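Local coordinates for catalase (Bacillus pumilus, PDB 4QOM) that breaks down hydrogen peroxide to water and molecular oxygen at a buried haem and binds pyrogallol, at the interface of chains A and B. Sequence-based numbering; all coordinates share one arbitrary frame. Chains: chain A/B, Catalase.

The interface of chains A and B. Residues chain A 51-52, 313, 346-348; chain B 371-372.
B:Phe372 lays one face of its ring against A:Ile51, with A:Pro52 at the far end. The gamma-methyl CG2 of A:Ile51 sits over the middle of that face, 3.7 Å from the ring centroid, in a CH-pi contact. This branch is anti to the isoleucine carbonyl carbon (chi1 69° for CG1), which turns CG2 to the ring while CG1 carries the terminal methyl away toward A:Leu348. The outer end of the ring is met by A:Pro52: CD of the pyrrolidine lies 3.6 Å from CZ of B:Phe372, the two side chains running at about a right angle.

The CE1 side of the ring points edge-on at the peptide carbonyl of A:Arg347, whose carbon C lies in the ring plane, 3.9 Å from CE1. This carbonyl belongs to the last turn of helix 331-348. CG of B:Phe372 is anti to its own carbonyl carbon (chi1 -88°), a turn that sends the ring out over A:Ile51.

Behind the first shell, CD1 of A:Ile51 packs 3.7 Å from CD2 of A:Leu348, backing the isoleucine against the helix end. The other leucine methyl, CD1, sits over the rim of one face of the A:Arg347 guanidinium, whose side chain extends away from the phenyl ring. With an alanine at B:Phe372, the A:Ile51 methyl and A:Pro52 CD would probably lose their aromatic partner and a gap would open beside the helix end.

The patch buries 110 Å² in all and has a two-fold twin; it is a largely apolar contact in the subunit packing of the catalase tetramer.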
loop_
_atom_site.group_PDB
_atom_site.type_symbol
_atom_site.label_atom_id
_atom_site.label_comp_id
_atom_site.label_asym_id
_atom_site.label_seq_id
_atom_site.Cartn_x
_atom_site.Cartn_y
_atom_site.Cartn_z
ATOM N N ILE A 51 -8.146 -5.617 -4.396
ATOM C CA ILE A 51 -7.346 -5.673 -3.150
ATOM C C ILE A 51 -6.869 -7.134 -2.959
ATOM O O ILE A 51 -7.458 -8.079 -3.549
ATOM C CB ILE A 51 -8.094 -5.097 -1.927
ATOM C CG1 ILE A 51 -9.252 -5.989 -1.541
ATOM C CG2 ILE A 51 -8.578 -3.694 -2.340
ATOM C CD1 ILE A 51 -9.943 -5.604 -0.259
ATOM N N PRO A 52 -5.820 -7.319 -2.200
ATOM C CA PRO A 52 -5.439 -8.747 -1.955
ATOM C C PRO A 52 -6.559 -9.616 -1.394
ATOM O O PRO A 52 -7.376 -9.146 -0.658
ATOM C CB PRO A 52 -4.320 -8.620 -0.906
ATOM C CG PRO A 52 -3.830 -7.230 -0.966
ATOM C CD PRO A 52 -5.073 -6.416 -1.321
ATOM N N GLN A 313 -14.763 -7.333 1.978
ATOM C CA GLN A 313 -14.076 -6.529 2.917
ATOM C C GLN A 313 -14.319 -6.921 4.407
ATOM O O GLN A 313 -13.801 -6.285 5.281
ATOM C CB GLN A 313 -14.430 -5.032 2.776
ATOM C CG GLN A 313 -13.753 -4.352 1.621
ATOM C CD GLN A 313 -13.935 -2.844 1.615
ATOM O OE1 GLN A 313 -12.959 -2.083 1.388
ATOM N NE2 GLN A 313 -15.120 -2.393 1.860
ATOM N N HIS A 346 -3.011 -5.215 6.570
ATOM C CA HIS A 346 -2.451 -5.336 5.241
ATOM C C HIS A 346 -3.535 -5.412 4.140
ATOM O O HIS A 346 -3.454 -4.653 3.107
ATOM C CB HIS A 346 -1.551 -6.566 5.190
ATOM C CG HIS A 346 -1.306 -7.105 3.818
ATOM N ND1 HIS A 346 -0.487 -6.473 2.912
ATOM C CD2 HIS A 346 -1.733 -8.233 3.200
ATOM C CE1 HIS A 346 -0.361 -7.207 1.829
ATOM N NE2 HIS A 346 -1.155 -8.256 1.951
ATOM N N ARG A 347 -4.493 -6.334 4.310
ATOM C CA ARG A 347 -5.476 -6.622 3.245
ATOM C C ARG A 347 -6.424 -5.438 3.002
ATOM O O ARG A 347 -6.833 -5.145 1.880
ATOM C CB ARG A 347 -6.232 -7.901 3.622
ATOM C CG ARG A 347 -7.267 -8.345 2.598
ATOM C CD ARG A 347 -7.854 -9.708 2.896
ATOM N NE ARG A 347 -8.683 -9.854 4.090
ATOM C CZ ARG A 347 -9.991 -9.573 4.160
ATOM N NH1 ARG A 347 -10.635 -9.077 3.088
ATOM N NH2 ARG A 347 -10.696 -9.812 5.284
ATOM N N LEU A 348 -6.785 -4.750 4.072
ATOM C CA LEU A 348 -7.903 -3.775 4.064
ATOM C C LEU A 348 -7.511 -2.344 4.403
ATOM O O LEU A 348 -8.281 -1.427 4.073
ATOM C CB LEU A 348 -9.015 -4.213 5.032
ATOM C CG LEU A 348 -9.633 -5.531 4.650
ATOM C CD1 LEU A 348 -10.410 -6.100 5.854
ATOM C CD2 LEU A 348 -10.523 -5.450 3.429
ATOM N N GLY B 371 -12.025 -0.798 -4.840
ATOM C CA GLY B 371 -10.815 -0.149 -4.339
ATOM C C GLY B 371 -10.664 -0.140 -2.835
ATOM O O GLY B 371 -11.644 -0.317 -2.093
ATOM N N PHE B 372 -9.430 0.034 -2.359
ATOM C CA PHE B 372 -9.124 -0.046 -0.910
ATOM C C PHE B 372 -9.995 0.928 -0.143
ATOM O O PHE B 372 -10.260 2.064 -0.587
ATOM C CB PHE B 372 -7.688 0.343 -0.597
ATOM C CG PHE B 372 -6.721 -0.780 -0.678
ATOM C CD1 PHE B 372 -6.731 -1.797 0.253
ATOM C CD2 PHE B 372 -5.756 -0.782 -1.675
ATOM C CE1 PHE B 372 -5.812 -2.828 0.159
ATOM C CE2 PHE B 372 -4.837 -1.802 -1.764
ATOM C CZ PHE B 372 -4.889 -2.832 -0.878
#